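Local coordinates for protein CT_858 (Chlamydia trachomatis, PDB 3DOR) that probably acts as a secreted serine endopeptidase, a chlamydial protease with a PDZ-like domain and a family S41 peptidase domain, at residues 81-87 with 184-190. Sequence-based numbering, arbitrary orientation.
With SO4 (sulfate ion), chain L.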
loop_
_atom_site.group_PDB
_atom_site.type_symbol
_atom_site.label_atom_id
_atom_site.label_comp_id
_atom_site.label_asym_id
_atom_site.label_seq_id
_atom_site.Cartn_x
_atom_site.Cartn_y
_atom_site.Cartn_z
ATOM N N ILE B 81 -9.266 11.907 15.234
ATOM C CA ILE B 81 -9.144 11.131 16.464
ATOM C C ILE B 81 -10.236 11.316 17.507
ATOM O O ILE B 81 -10.294 10.558 18.474
ATOM C CB ILE B 81 -7.795 11.388 17.161
ATOM C CG1 ILE B 81 -7.707 12.845 17.613
ATOM C CG2 ILE B 81 -6.650 11.052 16.213
ATOM C CD1 ILE B 81 -6.410 13.172 18.315
ATOM N N GLU B 82 -11.093 12.315 17.330
ATOM C CA GLU B 82 -12.163 12.539 18.296
ATOM C C GLU B 82 -12.950 11.250 18.551
ATOM O O GLU B 82 -13.308 10.542 17.608
ATOM C CB GLU B 82 -13.116 13.619 17.793
ATOM C CG GLU B 82 -14.271 13.876 18.736
ATOM C CD GLU B 82 -15.185 14.963 18.234
ATOM O OE1 GLU B 82 -15.509 14.948 17.028
ATOM O OE2 GLU B 82 -15.582 15.825 19.042
ATOM N N SER B 83 -13.218 10.949 19.817
ATOM C CA SER B 83 -13.967 9.743 20.146
ATOM C C SER B 83 -14.621 9.795 21.523
ATOM O O SER B 83 -14.223 10.575 22.391
ATOM C CB SER B 83 -13.051 8.519 20.078
ATOM O OG SER B 83 -12.135 8.507 21.162
ATOM N N ALA B 84 -15.625 8.946 21.711
ATOM C CA ALA B 84 -16.356 8.853 22.972
ATOM C C ALA B 84 -16.495 7.372 23.295
ATOM O O ALA B 84 -16.799 6.576 22.417
ATOM C CB ALA B 84 -17.727 9.495 22.830
ATOM N N TYR B 85 -16.279 7.007 24.553
ATOM C CA TYR B 85 -16.350 5.608 24.952
ATOM C C TYR B 85 -16.861 5.409 26.371
ATOM O O TYR B 85 -16.476 6.147 27.272
ATOM C CB TYR B 85 -14.953 4.989 24.850
ATOM C CG TYR B 85 -14.859 3.551 25.320
ATOM C CD1 TYR B 85 -15.317 2.504 24.519
ATOM C CD2 TYR B 85 -14.293 3.238 26.558
ATOM C CE1 TYR B 85 -15.213 1.175 24.937
ATOM C CE2 TYR B 85 -14.181 1.917 26.989
ATOM C CZ TYR B 85 -14.645 0.890 26.172
ATOM O OH TYR B 85 -14.540 -0.416 26.587
ATOM N N LEU B 86 -17.725 4.411 26.554
ATOM C CA LEU B 86 -18.252 4.046 27.868
ATOM C C LEU B 86 -17.849 2.586 28.090
ATOM O O LEU B 86 -18.127 1.729 27.254
ATOM C CB LEU B 86 -19.770 4.209 27.913
ATOM C CG LEU B 86 -20.197 5.686 27.908
ATOM C CD1 LEU B 86 -21.714 5.818 27.866
ATOM C CD2 LEU B 86 -19.621 6.358 29.154
ATOM N N PRO B 87 -17.189 2.288 29.224
ATOM C CA PRO B 87 -16.702 0.957 29.612
ATOM C C PRO B 87 -17.712 -0.147 29.931
ATOM O O PRO B 87 -17.613 -0.808 30.972
ATOM C CB PRO B 87 -15.807 1.265 30.802
ATOM C CG PRO B 87 -16.572 2.357 31.482
ATOM C CD PRO B 87 -16.990 3.251 30.325
ATOM N N TRP B 184 -19.151 10.095 29.485
ATOM C CA TRP B 184 -18.408 9.623 28.327
ATOM C C TRP B 184 -16.917 9.865 28.503
ATOM O O TRP B 184 -16.494 10.905 29.022
ATOM C CB TRP B 184 -18.831 10.356 27.050
ATOM C CG TRP B 184 -20.128 9.931 26.440
ATOM C CD1 TRP B 184 -21.314 10.597 26.497
ATOM C CD2 TRP B 184 -20.363 8.758 25.648
ATOM N NE1 TRP B 184 -22.272 9.917 25.788
ATOM C CE2 TRP B 184 -21.716 8.784 25.256
ATOM C CE3 TRP B 184 -19.555 7.691 25.227
ATOM C CZ2 TRP B 184 -22.289 7.782 24.465
ATOM C CZ3 TRP B 184 -20.121 6.696 24.437
ATOM C CH2 TRP B 184 -21.477 6.750 24.065
ATOM N N ARG B 185 -16.122 8.896 28.072
ATOM C CA ARG B 185 -14.677 9.030 28.109
ATOM C C ARG B 185 -14.430 9.686 26.751
ATOM O O ARG B 185 -14.543 9.036 25.711
ATOM C CB ARG B 185 -14.018 7.655 28.189
ATOM C CG ARG B 185 -13.226 7.448 29.465
ATOM C CD ARG B 185 -13.841 6.427 30.408
ATOM N NE ARG B 185 -12.971 5.262 30.523
ATOM C CZ ARG B 185 -13.080 4.318 31.454
ATOM N NH1 ARG B 185 -14.028 4.391 32.375
ATOM N NH2 ARG B 185 -12.244 3.290 31.453
ATOM N N TYR B 186 -14.110 10.976 26.772
ATOM C CA TYR B 186 -13.927 11.758 25.556
ATOM C C TYR B 186 -12.499 12.132 25.171
ATOM O O TYR B 186 -11.670 12.478 26.012
ATOM C CB TYR B 186 -14.773 13.033 25.675
ATOM C CG TYR B 186 -14.793 13.932 24.457
ATOM C CD1 TYR B 186 -15.497 13.574 23.313
ATOM C CD2 TYR B 186 -14.125 15.157 24.460
ATOM C CE1 TYR B 186 -15.542 14.412 22.200
ATOM C CE2 TYR B 186 -14.160 16.006 23.353
ATOM C CZ TYR B 186 -14.871 15.628 22.225
ATOM O OH TYR B 186 -14.913 16.461 21.122
ATOM N N VAL B 187 -12.227 12.048 23.876
ATOM C CA VAL B 187 -10.932 12.410 23.321
ATOM C C VAL B 187 -11.245 13.499 22.298
ATOM O O VAL B 187 -11.948 13.251 21.315
ATOM C CB VAL B 187 -10.249 11.204 22.616
ATOM C CG1 VAL B 187 -9.021 11.668 21.848
ATOM C CG2 VAL B 187 -9.838 10.157 23.649
ATOM N N PRO B 188 -10.761 14.733 22.534
ATOM C CA PRO B 188 -11.025 15.831 21.596
ATOM C C PRO B 188 -10.311 15.638 20.261
ATOM O O PRO B 188 -9.372 14.848 20.156
ATOM C CB PRO B 188 -10.530 17.062 22.353
ATOM C CG PRO B 188 -9.411 16.518 23.184
ATOM C CD PRO B 188 -9.966 15.196 23.685
ATOM N N GLU B 189 -10.767 16.354 19.243
ATOM C CA GLU B 189 -10.165 16.253 17.921
ATOM C C GLU B 189 -8.800 16.923 17.894
ATOM O O GLU B 189 -8.630 18.023 18.420
ATOM C CB GLU B 189 -11.071 16.892 16.866
ATOM C CG GLU B 189 -10.557 16.686 15.450
ATOM C CD GLU B 189 -10.291 15.219 15.147
ATOM O OE1 GLU B 189 -11.260 14.428 15.165
ATOM O OE2 GLU B 189 -9.114 14.861 14.905
ATOM N N GLY B 190 -7.829 16.251 17.285
ATOM C CA GLY B 190 -6.488 16.798 17.207
ATOM C C GLY B 190 -6.173 17.288 15.809
ATOM O O GLY B 190 -5.125 17.881 15.559
HETATM S S SO4 L . -14.997 7.292 34.878
HETATM O O1 SO4 L . -15.444 7.179 36.330
HETATM O O2 SO4 L . -13.539 7.693 34.847
HETATM O O3 SO4 L . -15.142 5.969 34.151
HETATM O O4 SO4 L . -15.901 8.321 34.219
HETATM O O HOH W 1 -13.600 15.385 14.685
HETATM O O HOH W 2 -12.606 8.078 23.889
#
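Ser-83 to Tyr-85 and Arg-185 to Val-187 pair as antiparallel strands, joining the first and last strands, in chain order, of the antiparallel sheet in the PDZ-like region. Ser-83 and Tyr-85 form hydrogen-bonded pairs with Val-187 and Arg-185, each through two N-H...O bonds; Ala-84 and Tyr-186 between them make the non-hydrogen-bonded pair. Water bridges Ser-83 OG and Arg-185 O on the face bearing Ser-83, Tyr-85, Arg-185 and Val-187. Beyond Val-187, the Glu-189 carboxylate binds backbone N-H groups just before Ser-83. Bent at chi2 (53°), the Glu-189 side chain turns back so that OE2 receives Ile-81 N on its syn side at 3.0 Å, in a nearly straight bond (167°), while Glu-82 N reaches Glu-189 OE1 from above the carboxylate plane, also at 3.0 Å. A second water donates to Glu-82 OE1 and Glu-189 OE1, linking two carboxylates that would otherwise probably repel. At the other end, Leu-86 crosses the Trp-184 indole at about a right angle, CD1 lying 3.7 Å from the centroid of the six-membered ring in a CH-pi contact, with Ala-84 CB 3.5 Å from Trp-184 CE3. Pro-87 lies over one face of the Arg-185 guanidinium, whose NH1 makes a weak hydrogen bond to sulfate O3, probably from the crystallisation liquor. Strand 83-92 also pairs with strand 152-154, Ala-84 sharing a backbone hydrogen bond with Arg-153, while Leu-86 and Trp-184 both pack on Thr-166 of strand 165-171.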